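Local coordinates for protein putative pectin lyase (Geobacillus virus E2, PDB 7CHU) that is a tailspike protein of a thermophilic bacteriophage, with a pectate-lyase-like beta-helix that probably recognises and may cleave host surface polysaccharide, at residues A[89-94]-A[122-127]. Residues are numbered along the deposited sequence; the frame is centred on the assembly and turned at random.
Sequences DDTVAI and YKVTSK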
loop_
_atom_site.group_PDB
_atom_site.type_symbol
_atom_site.label_atom_id
_atom_site.label_comp_id
_atom_site.label_asym_id
_atom_site.label_seq_id
_atom_site.Cartn_x
_atom_site.Cartn_y
_atom_site.Cartn_z
ATOM N N ASP A 89 15.292 -23.599 30.542
ATOM C CA ASP A 89 14.113 -23.967 29.764
ATOM C C ASP A 89 12.918 -23.141 30.246
ATOM O O ASP A 89 12.456 -23.314 31.378
ATOM C CB ASP A 89 13.856 -25.466 29.910
ATOM C CG ASP A 89 12.843 -25.996 28.909
ATOM O OD1 ASP A 89 12.022 -25.201 28.383
ATOM O OD2 ASP A 89 12.889 -27.216 28.624
ATOM N N ASP A 90 12.405 -22.247 29.386
ATOM C CA ASP A 90 11.265 -21.409 29.737
ATOM C C ASP A 90 9.938 -21.950 29.206
ATOM O O ASP A 90 8.918 -21.266 29.320
ATOM C CB ASP A 90 11.475 -19.970 29.239
ATOM C CG ASP A 90 12.405 -19.156 30.151
ATOM O OD1 ASP A 90 12.473 -19.432 31.380
ATOM O OD2 ASP A 90 13.086 -18.255 29.632
ATOM N N THR A 91 9.921 -23.171 28.662
ATOM C CA THR A 91 8.727 -23.660 27.968
ATOM C C THR A 91 7.515 -23.732 28.900
ATOM O O THR A 91 6.416 -23.282 28.550
ATOM C CB THR A 91 8.995 -25.043 27.356
ATOM O OG1 THR A 91 10.252 -25.059 26.654
ATOM C CG2 THR A 91 7.882 -25.421 26.409
ATOM N N VAL A 92 7.690 -24.306 30.093
ATOM C CA VAL A 92 6.542 -24.527 30.969
ATOM C C VAL A 92 6.011 -23.200 31.501
ATOM O O VAL A 92 4.795 -22.995 31.608
ATOM C CB VAL A 92 6.912 -25.497 32.112
ATOM C CG1 VAL A 92 5.779 -25.589 33.140
ATOM C CG2 VAL A 92 7.239 -26.885 31.545
ATOM N N ALA A 93 6.909 -22.265 31.812
ATOM C CA ALA A 93 6.462 -20.981 32.341
ATOM C C ALA A 93 5.654 -20.216 31.297
ATOM O O ALA A 93 4.607 -19.637 31.614
ATOM C CB ALA A 93 7.664 -20.166 32.826
ATOM N N ILE A 94 6.097 -20.250 30.035
ATOM C CA ILE A 94 5.365 -19.558 28.976
ATOM C C ILE A 94 4.006 -20.207 28.760
ATOM O O ILE A 94 2.989 -19.515 28.618
ATOM C CB ILE A 94 6.191 -19.524 27.667
ATOM C CG1 ILE A 94 7.431 -18.634 27.817
ATOM C CG2 ILE A 94 5.331 -19.040 26.482
ATOM C CD1 ILE A 94 8.474 -18.843 26.697
ATOM N N TYR A 122 14.396 -16.625 25.167
ATOM C CA TYR A 122 13.554 -17.634 25.804
ATOM C C TYR A 122 13.814 -18.995 25.158
ATOM O O TYR A 122 13.369 -19.251 24.035
ATOM C CB TYR A 122 12.083 -17.243 25.695
ATOM C CG TYR A 122 11.751 -15.969 26.443
ATOM C CD1 TYR A 122 11.993 -14.727 25.869
ATOM C CD2 TYR A 122 11.220 -16.017 27.725
ATOM C CE1 TYR A 122 11.705 -13.565 26.546
ATOM C CE2 TYR A 122 10.916 -14.839 28.434
ATOM C CZ TYR A 122 11.161 -13.618 27.815
ATOM O OH TYR A 122 10.887 -12.442 28.457
ATOM N N LYS A 123 14.544 -19.860 25.861
ATOM C CA LYS A 123 14.770 -21.211 25.360
ATOM C C LYS A 123 13.474 -22.007 25.442
ATOM O O LYS A 123 12.879 -22.120 26.515
ATOM C CB LYS A 123 15.864 -21.909 26.159
ATOM C CG LYS A 123 16.153 -23.299 25.624
ATOM C CD LYS A 123 17.509 -23.790 26.077
ATOM C CE LYS A 123 17.375 -24.641 27.306
ATOM N NZ LYS A 123 18.651 -25.362 27.615
ATOM N N VAL A 124 13.025 -22.549 24.311
ATOM C CA VAL A 124 11.787 -23.321 24.239
ATOM C C VAL A 124 12.119 -24.686 23.655
ATOM O O VAL A 124 12.733 -24.770 22.584
ATOM C CB VAL A 124 10.718 -22.605 23.392
ATOM C CG1 VAL A 124 9.577 -23.576 23.060
ATOM C CG2 VAL A 124 10.178 -21.392 24.140
ATOM N N THR A 125 11.708 -25.752 24.357
ATOM C CA THR A 125 12.132 -27.109 24.031
ATOM C C THR A 125 11.003 -28.005 23.551
ATOM O O THR A 125 11.269 -29.141 23.145
ATOM C CB THR A 125 12.801 -27.781 25.244
ATOM O OG1 THR A 125 11.858 -27.881 26.319
ATOM C CG2 THR A 125 14.008 -26.967 25.709
ATOM N N SER A 126 9.762 -27.545 23.598
ATOM C CA SER A 126 8.666 -28.309 23.041
ATOM C C SER A 126 7.549 -27.340 22.703
ATOM O O SER A 126 7.539 -26.187 23.143
ATOM C CB SER A 126 8.181 -29.414 23.991
ATOM O OG SER A 126 7.513 -28.887 25.118
ATOM N N LYS A 127 6.614 -27.840 21.903
ATOM C CA LYS A 127 5.570 -27.030 21.295
ATOM C C LYS A 127 4.780 -26.278 22.360
ATOM O O LYS A 127 4.382 -26.860 23.376
ATOM C CB LYS A 127 4.655 -27.950 20.490
ATOM C CG LYS A 127 3.446 -27.283 19.886
ATOM C CD LYS A 127 2.559 -28.312 19.151
ATOM C CE LYS A 127 1.955 -29.371 20.078
ATOM N NZ LYS A 127 0.899 -30.157 19.354
HETATM O O HOH W 1 15.384 -19.030 28.483
#
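The backbone N of D90 donates to K123 O at 2.9 Å, and T91 lies against V124, their CA atoms 4.8 Å apart. This joins the start of helix 91-99 to the end of strand 120-124, in the pectate-lyase-like right-handed beta-helix. Strand 120-124 pairs in parallel with strand 145-149 of the following coil. The start of the helix, from D90, meets its other edge, at the N-terminal end of the stack of coils.

D89 and T125 meet tip to tip. T125 OG1 donates to D89 OD2 at 2.6 Å, on the syn side of the carboxylate and 20° out of its plane. The other oxygen, D89 OD1, takes the backbone N of T91 on the anti side, which makes an Asx turn. The T91 hydroxyl, OG1, accepts a nearly straight bond from T125 N, 2.8 Å long with an N-H...O angle of 166°. Through T91 N and T125 OG1 the carboxylate ties the first turn of the helix to the chain leaving the strand. T91 CG2, anti to the backbone N, reaches S126 O at 3.4 Å.

Deeper in, I94 CD1 touches V124 CG2 at 4.0 Å and also meets Y122 CD2. I128 of strand 128-130 also packs on T91 and I94. D90 OD2 comes to Y122 CD2 at 3.5 Å, with the carboxylate and ring planes 53° apart. D90 is buried, and the backbone N atoms of K83 and G84 bind its two oxygens, which fixes how the group is turned. Water 1 links it to the strand, accepting from K123 N and donating to D90 OD2 at 2.7 Å.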